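PDB 3S40: diacylglycerol kinase from Bacillus anthracis, which probably transfers a phosphate group from ATP to diacylglycerol, giving phosphatidic acid. Local coordinates for residues T29-P34 with Q111-A116; H43-K48 with T54-E59; G82-E87 with G135-N140. All coordinates share one frame; numbering follows the deposited sequence.

Contact 1: T29-P34 with Q111-A116; sequences TKIVPP and QNIAEA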
ATOM      1  N   THR A  29       7.752 -18.759 -16.261  1.00 19.17           N
ATOM      2  CA  THR A  29       7.238 -20.127 -16.309  1.00 22.46           C
ATOM      3  C   THR A  29       6.255 -20.329 -15.162  1.00 29.05           C
ATOM      4  O   THR A  29       5.301 -21.095 -15.255  1.00 24.91           O
ATOM      5  CB  THR A  29       8.381 -21.136 -16.140  1.00 30.55           C
ATOM      6  OG1 THR A  29       9.254 -21.040 -17.270  1.00 32.41           O
ATOM      7  CG2 THR A  29       7.836 -22.559 -16.027  1.00 27.18           C
ATOM      8  N   LYS A  30       6.497 -19.635 -14.066  1.00 30.35           N
ATOM      9  CA  LYS A  30       5.628 -19.777 -12.910  1.00 26.86           C
ATOM     10  C   LYS A  30       4.328 -18.986 -13.054  1.00 28.43           C
ATOM     11  O   LYS A  30       3.261 -19.455 -12.661  1.00 30.58           O
ATOM     12  CB  LYS A  30       6.381 -19.373 -11.658  1.00 29.00           C
ATOM     13  CG  LYS A  30       7.484 -20.339 -11.298  1.00 38.46           C
ATOM     14  CD  LYS A  30       8.310 -19.815 -10.132  1.00 41.76           C
ATOM     15  CE  LYS A  30       9.449 -20.764  -9.790  1.00 39.33           C
ATOM     16  NZ  LYS A  30      10.213 -20.298  -8.587  1.00 44.89           N
ATOM     17  N   ILE A  31       4.395 -17.796 -13.631  1.00 18.34           N
ATOM     18  CA  ILE A  31       3.201 -16.953 -13.572  1.00 21.58           C
ATOM     19  C   ILE A  31       2.371 -16.884 -14.838  1.00 27.36           C
ATOM     20  O   ILE A  31       1.166 -16.737 -14.771  1.00 27.28           O
ATOM     21  CB  ILE A  31       3.520 -15.519 -13.089  1.00 25.24           C
ATOM     22  CG1 ILE A  31       4.176 -14.699 -14.186  1.00 26.92           C
ATOM     23  CG2 ILE A  31       4.370 -15.557 -11.822  1.00 23.10           C
ATOM     24  CD1 ILE A  31       4.650 -13.325 -13.710  1.00 32.80           C
ATOM     25  N   VAL A  32       2.996 -17.001 -16.002  1.00 29.27           N
ATOM     26  CA  VAL A  32       2.248 -16.728 -17.223  1.00 22.01           C
ATOM     27  C   VAL A  32       1.222 -17.802 -17.622  1.00 25.61           C
ATOM     28  O   VAL A  32       0.088 -17.477 -17.990  1.00 31.96           O
ATOM     29  CB  VAL A  32       3.179 -16.389 -18.416  1.00 34.68           C
ATOM     30  CG1 VAL A  32       2.342 -16.196 -19.666  1.00 34.84           C
ATOM     31  CG2 VAL A  32       3.989 -15.121 -18.115  1.00 26.98           C
ATOM     32  N   PRO A  33       1.611 -19.080 -17.548  1.00 30.63           N
ATOM     33  CA  PRO A  33       0.718 -20.153 -18.007  1.00 34.70           C
ATOM     34  C   PRO A  33      -0.682 -20.204 -17.380  1.00 31.46           C
ATOM     35  O   PRO A  33      -1.654 -20.278 -18.138  1.00 32.39           O
ATOM     36  CB  PRO A  33       1.526 -21.425 -17.710  1.00 34.66           C
ATOM     37  CG  PRO A  33       2.940 -20.975 -17.895  1.00 37.40           C
ATOM     38  CD  PRO A  33       2.974 -19.581 -17.294  1.00 29.46           C
ATOM     39  N   PRO A  34      -0.794 -20.186 -16.039  1.00 24.67           N
ATOM     40  CA  PRO A  34      -2.156 -20.153 -15.491  1.00 28.22           C
ATOM     41  C   PRO A  34      -2.940 -18.925 -15.974  1.00 22.11           C
ATOM     42  O   PRO A  34      -4.138 -19.020 -16.219  1.00 25.98           O
ATOM     43  CB  PRO A  34      -1.940 -20.089 -13.965  1.00 31.42           C
ATOM     44  CG  PRO A  34      -0.499 -19.769 -13.771  1.00 36.54           C
ATOM     45  CD  PRO A  34       0.237 -20.225 -14.986  1.00 30.94           C
ATOM     46  N   GLN A 111       3.005 -15.536  -1.234  1.00 22.91           N
ATOM     47  CA  GLN A 111       4.289 -14.961  -1.625  1.00 32.48           C
ATOM     48  C   GLN A 111       5.047 -15.859  -2.624  1.00 33.21           C
ATOM     49  O   GLN A 111       6.025 -15.440  -3.239  1.00 32.27           O
ATOM     50  CB  GLN A 111       5.135 -14.623  -0.386  1.00 46.43           C
ATOM     51  CG  GLN A 111       4.550 -13.489   0.471  1.00 42.42           C
ATOM     52  CD  GLN A 111       4.447 -12.163  -0.294  1.00 39.35           C
ATOM     53  OE1 GLN A 111       5.464 -11.554  -0.626  1.00 35.76           O
ATOM     54  NE2 GLN A 111       3.209 -11.719  -0.579  1.00 31.19           N
ATOM     55  N   ASN A 112       4.576 -17.085  -2.787  1.00 23.25           N
ATOM     56  CA  ASN A 112       5.035 -17.950  -3.871  1.00 30.95           C
ATOM     57  C   ASN A 112       4.372 -17.461  -5.157  1.00 35.68           C
ATOM     58  O   ASN A 112       3.136 -17.483  -5.275  1.00 26.59           O
ATOM     59  CB  ASN A 112       4.635 -19.404  -3.567  1.00 33.19           C
ATOM     60  CG  ASN A 112       4.868 -20.344  -4.741  1.00 45.30           C
ATOM     61  OD1 ASN A 112       4.265 -20.204  -5.802  1.00 51.27           O
ATOM     62  ND2 ASN A 112       5.723 -21.333  -4.535  1.00 48.45           N
ATOM     63  N   ILE A 113       5.172 -16.998  -6.116  1.00 26.53           N
ATOM     64  CA  ILE A 113       4.590 -16.302  -7.263  1.00 23.91           C
ATOM     65  C   ILE A 113       3.706 -17.204  -8.109  1.00 28.31           C
ATOM     66  O   ILE A 113       2.720 -16.737  -8.673  1.00 27.31           O
ATOM     67  CB  ILE A 113       5.635 -15.588  -8.122  1.00 30.61           C
ATOM     68  CG1 ILE A 113       6.598 -16.591  -8.757  1.00 25.77           C
ATOM     69  CG2 ILE A 113       6.388 -14.559  -7.279  1.00 25.03           C
ATOM     70  CD1 ILE A 113       7.630 -15.928  -9.645  1.00 27.98           C
ATOM     71  N   ALA A 114       4.025 -18.497  -8.171  1.00 25.47           N
ATOM     72  CA  ALA A 114       3.170 -19.433  -8.898  1.00 28.26           C
ATOM     73  C   ALA A 114       1.773 -19.446  -8.281  1.00 26.95           C
ATOM     74  O   ALA A 114       0.769 -19.420  -8.994  1.00 28.37           O
ATOM     75  CB  ALA A 114       3.775 -20.856  -8.901  1.00 23.68           C
ATOM     76  N   GLU A 115       1.720 -19.518  -6.951  1.00 25.00           N
ATOM     77  CA  GLU A 115       0.448 -19.512  -6.211  1.00 36.32           C
ATOM     78  C   GLU A 115      -0.307 -18.189  -6.344  1.00 31.51           C
ATOM     79  O   GLU A 115      -1.537 -18.171  -6.442  1.00 20.54           O
ATOM     80  CB  GLU A 115       0.679 -19.824  -4.730  1.00 42.13           C
ATOM     81  CG  GLU A 115       1.195 -21.235  -4.479  1.00 53.75           C
ATOM     82  CD  GLU A 115       0.306 -22.288  -5.119  1.00 64.77           C
ATOM     83  OE1 GLU A 115      -0.933 -22.161  -5.017  1.00 62.32           O
ATOM     84  OE2 GLU A 115       0.844 -23.235  -5.737  1.00 71.93           O
ATOM     85  N   ALA A 116       0.440 -17.089  -6.330  1.00 19.58           N
ATOM     86  CA  ALA A 116      -0.122 -15.765  -6.548  1.00 20.99           C
ATOM     87  C   ALA A 116      -0.803 -15.644  -7.921  1.00 29.91           C
ATOM     88  O   ALA A 116      -1.848 -15.010  -8.034  1.00 24.77           O
ATOM     89  CB  ALA A 116       0.973 -14.699  -6.395  1.00 20.77           C
TER
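Ile31 and Ile113 make the apolar heart of this helix-to-helix contact, with the CG2 methyl of Ile31 doing the touching. It reaches CB of Ile113 at 3.9 Å and lies at much the same distance from CG1 and CD1, so one methyl is spread along a whole branch of its partner. That branch is within reach because CG1 of Ile113 stands between its own backbone N and carbonyl carbon (chi1 64°). The same Ile31 methyl also sits 3.7 Å from the backbone O of Ile113.

The side chain of Lys30 takes part through its methylenes: CD rests 3.9 Å from Ile113 CG1, the two side chains crossing at roughly a right angle, while the extended chain carries the amine away. At Ala114 the helices come closest, 4.7 Å between the CA atoms of Lys30 and Ala114, and Lys30 O lies 3.8 Å from Ala114 CA. The small Ala114 side chain lets the backbones come this near. Helices 24-38 and 113-120 pack here against one face of the parallel sheet in the Rossmann-like catalytic domain; Ile31 and Ile113 both touch Phe70 of the strand 66-71.

No hydrogen bond joins the two segments. The polar interaction is local: Asn112 is the N-cap of helix 113-120, its OD1 accepting from Glu115 N at 2.9 Å with an N-H...O angle of 161°, the donor tilted somewhat from the carbonyl plane.

Contact 2: H43-K48 with T54-E59; sequences HILHTK and TKYCQE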
ATOM      1  N   HIS A  43      -2.467  -9.508 -22.512  1.00 24.86           N
ATOM      2  CA  HIS A  43      -1.436  -8.702 -23.117  1.00 22.51           C
ATOM      3  C   HIS A  43      -0.318  -8.548 -22.097  1.00 26.81           C
ATOM      4  O   HIS A  43      -0.552  -8.182 -20.932  1.00 23.48           O
ATOM      5  CB  HIS A  43      -2.020  -7.342 -23.540  1.00 22.31           C
ATOM      6  CG  HIS A  43      -1.138  -6.571 -24.472  1.00 29.14           C
ATOM      7  ND1 HIS A  43      -1.581  -5.486 -25.190  1.00 39.66           N
ATOM      8  CD2 HIS A  43       0.158  -6.750 -24.822  1.00 31.83           C
ATOM      9  CE1 HIS A  43      -0.594  -5.021 -25.935  1.00 39.70           C
ATOM     10  NE2 HIS A  43       0.474  -5.770 -25.728  1.00 35.12           N
ATOM     11  N   ILE A  44       0.895  -8.862 -22.517  1.00 15.40           N
ATOM     12  CA  ILE A  44       2.032  -8.855 -21.608  1.00 14.17           C
ATOM     13  C   ILE A  44       3.061  -7.839 -22.045  1.00 27.42           C
ATOM     14  O   ILE A  44       3.531  -7.889 -23.181  1.00 25.77           O
ATOM     15  CB  ILE A  44       2.696 -10.217 -21.553  1.00 18.99           C
ATOM     16  CG1 ILE A  44       1.683 -11.294 -21.201  1.00 23.31           C
ATOM     17  CG2 ILE A  44       3.848 -10.218 -20.554  1.00 19.03           C
ATOM     18  CD1 ILE A  44       2.308 -12.696 -21.126  1.00 23.43           C
ATOM     19  N   LEU A  45       3.420  -6.931 -21.139  1.00 17.41           N
ATOM     20  CA  LEU A  45       4.392  -5.883 -21.444  1.00 19.84           C
ATOM     21  C   LEU A  45       5.491  -5.857 -20.411  1.00 23.54           C
ATOM     22  O   LEU A  45       5.219  -5.838 -19.209  1.00 24.77           O
ATOM     23  CB  LEU A  45       3.719  -4.503 -21.466  1.00 22.18           C
ATOM     24  CG  LEU A  45       2.598  -4.232 -22.470  1.00 29.45           C
ATOM     25  CD1 LEU A  45       2.025  -2.826 -22.216  1.00 30.27           C
ATOM     26  CD2 LEU A  45       3.089  -4.369 -23.931  1.00 23.61           C
ATOM     27  N   HIS A  46       6.739  -5.833 -20.862  1.00 22.57           N
ATOM     28  CA  HIS A  46       7.842  -5.664 -19.929  1.00 28.92           C
ATOM     29  C   HIS A  46       8.083  -4.182 -19.717  1.00 24.96           C
ATOM     30  O   HIS A  46       7.940  -3.410 -20.651  1.00 21.51           O
ATOM     31  CB  HIS A  46       9.106  -6.310 -20.470  1.00 30.65           C
ATOM     32  CG  HIS A  46       8.968  -7.772 -20.756  1.00 28.54           C
ATOM     33  ND1 HIS A  46      10.046  -8.570 -21.082  1.00 29.16           N
ATOM     34  CD2 HIS A  46       7.882  -8.580 -20.765  1.00 30.82           C
ATOM     35  CE1 HIS A  46       9.626  -9.805 -21.283  1.00 32.22           C
ATOM     36  NE2 HIS A  46       8.319  -9.841 -21.091  1.00 29.09           N
ATOM     37  N   THR A  47       8.416  -3.772 -18.492  1.00 25.41           N
ATOM     38  CA  THR A  47       8.896  -2.404 -18.267  1.00 26.43           C
ATOM     39  C   THR A  47      10.351  -2.319 -18.723  1.00 28.02           C
ATOM     40  O   THR A  47      11.034  -3.327 -18.771  1.00 25.42           O
ATOM     41  CB  THR A  47       8.853  -2.004 -16.777  1.00 26.83           C
ATOM     42  OG1 THR A  47       9.518  -3.010 -15.996  1.00 25.67           O
ATOM     43  CG2 THR A  47       7.400  -1.864 -16.289  1.00 27.28           C
ATOM     44  N   LYS A  48      10.819  -1.121 -19.045  1.00 34.49           N
ATOM     45  CA  LYS A  48      12.228  -0.911 -19.391  1.00 47.93           C
ATOM     46  C   LYS A  48      12.872   0.102 -18.457  1.00 46.51           C
ATOM     47  O   LYS A  48      13.977  -0.105 -17.961  1.00 43.92           O
ATOM     48  CB  LYS A  48      12.394  -0.460 -20.843  1.00 45.43           C
ATOM     49  CG  LYS A  48      12.297  -1.591 -21.856  1.00 66.24           C
ATOM     50  CD  LYS A  48      10.971  -1.565 -22.614  1.00 77.36           C
ATOM     51  CE  LYS A  48      10.886  -2.680 -23.652  1.00 76.44           C
ATOM     52  NZ  LYS A  48       9.580  -2.672 -24.373  1.00 78.98           N
ATOM     53  N   THR A  54       3.722   3.035 -14.766  1.00 21.66           N
ATOM     54  CA  THR A  54       2.764   4.140 -14.699  1.00 28.20           C
ATOM     55  C   THR A  54       2.196   4.457 -16.085  1.00 22.19           C
ATOM     56  O   THR A  54       0.986   4.606 -16.236  1.00 26.55           O
ATOM     57  CB  THR A  54       3.404   5.416 -14.093  1.00 25.56           C
ATOM     58  OG1 THR A  54       3.923   5.124 -12.785  1.00 28.03           O
ATOM     59  CG2 THR A  54       2.396   6.551 -14.012  1.00 31.51           C
ATOM     60  N   LYS A  55       3.064   4.573 -17.088  1.00 23.03           N
ATOM     61  CA  LYS A  55       2.590   4.891 -18.433  1.00 21.90           C
ATOM     62  C   LYS A  55       1.734   3.774 -19.019  1.00 26.17           C
ATOM     63  O   LYS A  55       0.788   4.053 -19.733  1.00 24.71           O
ATOM     64  CB  LYS A  55       3.745   5.204 -19.387  1.00 28.88           C
ATOM     65  CG  LYS A  55       4.471   6.475 -19.051  1.00 36.67           C
ATOM     66  CD  LYS A  55       5.773   6.585 -19.806  1.00 38.88           C
ATOM     67  CE  LYS A  55       6.646   7.697 -19.221  1.00 37.77           C
ATOM     68  NZ  LYS A  55       7.906   7.885 -20.004  1.00 44.51           N
ATOM     69  N   TYR A  56       2.068   2.514 -18.732  1.00 20.87           N
ATOM     70  CA  TYR A  56       1.285   1.415 -19.295  1.00 26.97           C
ATOM     71  C   TYR A  56      -0.094   1.420 -18.654  1.00 16.25           C
ATOM     72  O   TYR A  56      -1.107   1.234 -19.341  1.00 18.89           O
ATOM     73  CB  TYR A  56       1.932   0.051 -19.057  1.00 27.23           C
ATOM     74  CG  TYR A  56       3.285  -0.176 -19.688  1.00 22.74           C
ATOM     75  CD1 TYR A  56       3.729   0.589 -20.755  1.00 29.61           C
ATOM     76  CD2 TYR A  56       4.126  -1.181 -19.200  1.00 26.84           C
ATOM     77  CE1 TYR A  56       4.991   0.352 -21.335  1.00 32.57           C
ATOM     78  CE2 TYR A  56       5.368  -1.420 -19.759  1.00 25.33           C
ATOM     79  CZ  TYR A  56       5.797  -0.657 -20.825  1.00 30.14           C
ATOM     80  OH  TYR A  56       7.041  -0.908 -21.356  1.00 32.14           O
ATOM     81  N   CYS A  57      -0.135   1.652 -17.340  1.00 19.77           N
ATOM     82  CA  CYS A  57      -1.416   1.694 -16.640  1.00 21.47           C
ATOM     83  C   CYS A  57      -2.308   2.738 -17.256  1.00 19.58           C
ATOM     84  O   CYS A  57      -3.469   2.474 -17.551  1.00 21.04           O
ATOM     85  CB  CYS A  57      -1.243   1.975 -15.140  1.00 24.19           C
ATOM     86  SG  CYS A  57      -0.668   0.531 -14.204  1.00 30.06           S
ATOM     87  N   GLN A  58      -1.753   3.927 -17.449  1.00 16.61           N
ATOM     88  CA  GLN A  58      -2.519   5.047 -17.977  1.00 21.96           C
ATOM     89  C   GLN A  58      -2.960   4.816 -19.419  1.00 18.88           C
ATOM     90  O   GLN A  58      -4.051   5.199 -19.796  1.00 27.69           O
ATOM     91  CB  GLN A  58      -1.743   6.358 -17.815  1.00 22.34           C
ATOM     92  CG  GLN A  58      -1.738   6.786 -16.342  1.00 28.30           C
ATOM     93  CD  GLN A  58      -0.899   8.007 -16.044  1.00 21.43           C
ATOM     94  OE1 GLN A  58      -0.062   8.420 -16.843  1.00 19.12           O
ATOM     95  NE2 GLN A  58      -1.107   8.580 -14.870  1.00 25.31           N
ATOM     96  N   GLU A  59      -2.138   4.126 -20.204  1.00 18.53           N
ATOM     97  CA  GLU A  59      -2.529   3.859 -21.577  1.00 19.15           C
ATOM     98  C   GLU A  59      -3.603   2.780 -21.668  1.00 22.37           C
ATOM     99  O   GLU A  59      -4.500   2.874 -22.491  1.00 25.44           O
ATOM    100  CB  GLU A  59      -1.323   3.459 -22.412  1.00 20.32           C
ATOM    101  CG  GLU A  59      -1.699   2.931 -23.766  1.00 31.42           C
ATOM    102  CD  GLU A  59      -0.474   2.582 -24.593  1.00 52.60           C
ATOM    103  OE1 GLU A  59       0.658   2.807 -24.097  1.00 50.29           O
ATOM    104  OE2 GLU A  59      -0.644   2.089 -25.731  1.00 66.02           O
TER
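Tyr56 OH donates a hydrogen bond of 2.8 Å to the backbone O of His46, tying helix 52-60 to the last residue of strand 42-46. The phenol comes in at a C=O...O angle of 144° and is tilted somewhat from the carbonyl plane. Relative to the ring, the His46 carbonyl O lies at the edge, near its plane, so the hydroxyl meets the main chain without the ring having to lie flat on it. The side chain of His46 itself starts away from the helix; its backbone makes the bond.

Leu45 takes the ring from a different side. Its CD1 methyl stands over one face in a CH-pi contact, 4.0 Å from CD1 to the centroid of the Tyr56 ring and 15° off the ring normal. It is displaced toward the rim, where CG of Tyr56 is its nearest atom. Leu45 CB adds a second touch, 3.9 Å from Tyr56 CE2. With CG of Tyr56 anti to the carbonyl carbon (chi1 -63°), the ring projects from the helix to the strand, where a methyl over its face and a carbonyl at its edge together limit how it can turn.

This is the first half of a beta-alpha-beta crossover in the Rossmann-like catalytic domain, from strand 42-46 through helix 52-60 to the parallel strand 66-71, with strand 11-15 between the two strands in the sheet. Tyr56 and Leu45 also reach strand 11-15, at Ile14 and Leu12 respectively.

Beyond the strand end, Thr47 CG2 lies 4.0 Å from Tyr56 CE2. Farther along, Lys48 is bent at chi2, bringing CD to 4.2 Å from Tyr56 OH, while its backbone N is hydrogen-bonded to Asp52 at the start of the same helix.

Contact 3: G82-E87 with G135-N140; sequences GLAPLE and GQHFLN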
ATOM      1  N   GLY A  82      -0.381   5.597 -11.120  1.00 31.31           N
ATOM      2  CA  GLY A  82      -0.862   5.616 -12.485  1.00 33.81           C
ATOM      3  C   GLY A  82      -2.374   5.603 -12.538  1.00 30.04           C
ATOM      4  O   GLY A  82      -2.986   6.384 -13.251  1.00 27.94           O
ATOM      5  N   LEU A  83      -2.987   4.721 -11.769  1.00 26.21           N
ATOM      6  CA  LEU A  83      -4.432   4.514 -11.873  1.00 25.67           C
ATOM      7  C   LEU A  83      -5.252   5.484 -11.044  1.00 28.55           C
ATOM      8  O   LEU A  83      -6.323   5.927 -11.473  1.00 27.05           O
ATOM      9  CB  LEU A  83      -4.783   3.095 -11.449  1.00 28.78           C
ATOM     10  CG  LEU A  83      -4.864   1.998 -12.515  1.00 34.01           C
ATOM     11  CD1 LEU A  83      -4.493   2.520 -13.883  1.00 33.93           C
ATOM     12  CD2 LEU A  83      -4.022   0.791 -12.126  1.00 36.79           C
ATOM     13  N   ALA A  84      -4.762   5.808  -9.850  1.00 22.88           N
ATOM     14  CA  ALA A  84      -5.608   6.495  -8.880  1.00 17.14           C
ATOM     15  C   ALA A  84      -6.288   7.764  -9.426  1.00 26.40           C
ATOM     16  O   ALA A  84      -7.472   7.990  -9.172  1.00 30.20           O
ATOM     17  CB  ALA A  84      -4.842   6.789  -7.591  1.00 19.34           C
ATOM     18  N   PRO A  85      -5.554   8.600 -10.173  1.00 30.64           N
ATOM     19  CA  PRO A  85      -6.221   9.845 -10.601  1.00 23.54           C
ATOM     20  C   PRO A  85      -7.156   9.713 -11.805  1.00 30.31           C
ATOM     21  O   PRO A  85      -7.771  10.704 -12.193  1.00 37.07           O
ATOM     22  CB  PRO A  85      -5.049  10.789 -10.905  1.00 36.55           C
ATOM     23  CG  PRO A  85      -3.879   9.910 -11.141  1.00 39.65           C
ATOM     24  CD  PRO A  85      -4.100   8.627 -10.398  1.00 30.50           C
ATOM     25  N   LEU A  86      -7.296   8.514 -12.356  1.00 24.23           N
ATOM     26  CA  LEU A  86      -8.080   8.310 -13.562  1.00 24.02           C
ATOM     27  C   LEU A  86      -9.567   8.116 -13.305  1.00 31.02           C
ATOM     28  O   LEU A  86      -9.964   7.571 -12.267  1.00 27.47           O
ATOM     29  CB  LEU A  86      -7.553   7.083 -14.322  1.00 27.67           C
ATOM     30  CG  LEU A  86      -6.056   7.074 -14.639  1.00 32.51           C
ATOM     31  CD1 LEU A  86      -5.684   5.882 -15.552  1.00 21.75           C
ATOM     32  CD2 LEU A  86      -5.616   8.400 -15.258  1.00 29.24           C
ATOM     33  N   GLU A  87     -10.387   8.539 -14.269  1.00 28.16           N
ATOM     34  CA  GLU A  87     -11.839   8.370 -14.178  1.00 31.43           C
ATOM     35  C   GLU A  87     -12.200   6.914 -14.313  1.00 28.60           C
ATOM     36  O   GLU A  87     -13.140   6.426 -13.689  1.00 36.09           O
ATOM     37  CB  GLU A  87     -12.573   9.166 -15.264  1.00 27.51           C
ATOM     38  CG  GLU A  87     -12.376  10.684 -15.136  1.00 42.58           C
ATOM     39  CD  GLU A  87     -12.794  11.227 -13.764  1.00 46.54           C
ATOM     40  OE1 GLU A  87     -13.914  10.900 -13.311  1.00 51.72           O
ATOM     41  OE2 GLU A  87     -11.998  11.967 -13.136  1.00 43.30           O
ATOM     42  N   GLY A 135      -3.248  16.137  -2.169  1.00 46.11           N
ATOM     43  CA  GLY A 135      -3.419  15.731  -3.559  1.00 50.27           C
ATOM     44  C   GLY A 135      -2.360  14.782  -4.100  1.00 52.37           C
ATOM     45  O   GLY A 135      -1.985  14.845  -5.272  1.00 62.60           O
ATOM     46  N   GLN A 136      -1.869  13.906  -3.234  1.00 49.60           N
ATOM     47  CA  GLN A 136      -0.977  12.823  -3.621  1.00 43.38           C
ATOM     48  C   GLN A 136      -1.574  11.514  -3.077  1.00 49.06           C
ATOM     49  O   GLN A 136      -1.977  11.454  -1.902  1.00 50.74           O
ATOM     50  CB  GLN A 136       0.404  13.078  -3.029  1.00 44.22           C
ATOM     51  CG  GLN A 136       1.312  11.865  -2.969  1.00 56.09           C
ATOM     52  CD  GLN A 136       1.866  11.479  -4.322  1.00 71.75           C
ATOM     53  OE1 GLN A 136       2.919  11.966  -4.734  1.00 76.50           O
ATOM     54  NE2 GLN A 136       1.160  10.597  -5.021  1.00 77.52           N
ATOM     55  N   HIS A 137      -1.651  10.481  -3.916  1.00 37.19           N
ATOM     56  CA  HIS A 137      -2.271   9.212  -3.506  1.00 37.36           C
ATOM     57  C   HIS A 137      -1.282   8.252  -2.868  1.00 50.71           C
ATOM     58  O   HIS A 137      -0.181   8.069  -3.385  1.00 58.68           O
ATOM     59  CB  HIS A 137      -2.916   8.483  -4.696  1.00 26.39           C
ATOM     60  CG  HIS A 137      -4.036   9.235  -5.333  1.00 31.70           C
ATOM     61  ND1 HIS A 137      -3.869   9.992  -6.474  1.00 36.60           N
ATOM     62  CD2 HIS A 137      -5.342   9.345  -4.994  1.00 36.05           C
ATOM     63  CE1 HIS A 137      -5.027  10.535  -6.808  1.00 44.03           C
ATOM     64  NE2 HIS A 137      -5.939  10.154  -5.929  1.00 35.83           N
ATOM     65  N   PHE A 138      -1.685   7.617  -1.767  1.00 43.34           N
ATOM     66  CA  PHE A 138      -0.924   6.483  -1.231  1.00 45.67           C
ATOM     67  C   PHE A 138      -1.797   5.314  -0.789  1.00 43.10           C
ATOM     68  O   PHE A 138      -2.946   5.486  -0.382  1.00 41.68           O
ATOM     69  CB  PHE A 138       0.036   6.890  -0.099  1.00 32.55           C
ATOM     70  CG  PHE A 138      -0.648   7.358   1.153  1.00 38.59           C
ATOM     71  CD1 PHE A 138      -0.889   6.476   2.203  1.00 31.90           C
ATOM     72  CD2 PHE A 138      -1.026   8.685   1.294  1.00 34.97           C
ATOM     73  CE1 PHE A 138      -1.503   6.917   3.375  1.00 31.59           C
ATOM     74  CE2 PHE A 138      -1.638   9.131   2.455  1.00 34.61           C
ATOM     75  CZ  PHE A 138      -1.883   8.245   3.499  1.00 35.23           C
ATOM     76  N   LEU A 139      -1.220   4.125  -0.866  1.00 38.16           N
ATOM     77  CA  LEU A 139      -1.928   2.889  -0.576  1.00 46.22           C
ATOM     78  C   LEU A 139      -1.553   2.351   0.802  1.00 42.50           C
ATOM     79  O   LEU A 139      -2.355   1.689   1.472  1.00 37.41           O
ATOM     80  CB  LEU A 139      -1.561   1.859  -1.638  1.00 39.50           C
ATOM     81  CG  LEU A 139      -2.659   0.942  -2.150  1.00 45.38           C
ATOM     82  CD1 LEU A 139      -3.936   1.727  -2.345  1.00 43.85           C
ATOM     83  CD2 LEU A 139      -2.205   0.285  -3.451  1.00 34.09           C
ATOM     84  N   ASN A 140      -0.326   2.639   1.225  1.00 32.02           N
ATOM     85  CA  ASN A 140       0.213   2.016   2.420  1.00 31.24           C
ATOM     86  C   ASN A 140       0.324   2.928   3.625  1.00 34.13           C
ATOM     87  O   ASN A 140      -0.295   2.676   4.662  1.00 32.24           O
ATOM     88  CB  ASN A 140       1.567   1.381   2.125  1.00 37.14           C
ATOM     89  CG  ASN A 140       1.563  -0.090   2.380  1.00 47.88           C
ATOM     90  OD1 ASN A 140       1.663  -0.896   1.453  1.00 51.01           O
ATOM     91  ND2 ASN A 140       1.420  -0.461   3.645  1.00 61.35           N
TER
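With chi1 at -63° and chi2 at 98°, His137 holds its imidazole off strand 136-138 and presents a face to Ala84, whose CB points toward the strand. The first torsion sets CG beside the backbone N and anti to the carbonyl carbon; the second decides which way the ring plane turns. Ala84 CB then sits over the middle of the imidazole, 3.5 Å from the centroid of the His137 ring and 14° off its normal, a close CH-pi contact. Individual ring atoms confirm how central the methyl is: CG of His137 is 3.4 Å from Ala84 CB, and NE2 on the far side of the ring is still only 3.9 Å away.

Pro85 flanks this methyl. Its CB comes to 4.1 Å from His137 CE1, and its N is 3.9 Å from the same carbon, approaching obliquely. Ala84 and Pro85 are the two central residues of a type I turn running from Leu83 to Leu86, closed by a bond of 2.9 Å from Leu86 N to Leu83 O. The turn therefore offers a methyl and part of a proline ring together.

No hydrogen bond links the two segments directly, but neighbours add polar ties: Ala84 O accepts from His292 NE2, and Gln136 NE2 bonds to Asn81 OD1. His137 also packs on Val130 and Lys132 of the neighbouring strand 125-133 and on Leu289 of strand 284-296 in the same sheet. The contact joins the turn after helix 73-83 to edge strand 136-138 of an antiparallel sheet, consistent with the junction between kinase and beta-sandwich-like domains in YegS-like lipid kinases.

How the contacts relate
Contacts 1 and 2, centred about 19 Å apart, lie on opposite faces of the parallel sheet of the Rossmann-like catalytic domain. On strand 42-46, Ile44 CD1 meets Val32 CG1 of helix 24-38 at 3.8 Å, while Leu45 faces helix 52-60. Along the chain, contact 2 is nested inside the loop closed by contact 1, whereas contacts 1 and 3 interleave. Contacts 2 and 3 have centres about 17 Å apart and meet where helix 52-60 packs beside helix 73-83, with Cys57 CB 3.5 Å from Leu83 CD1. From this second face, contact 3 continues through helix 73-83 to the antiparallel sheet. Contacts 1 and 3, centred about 27 Å apart, do not touch.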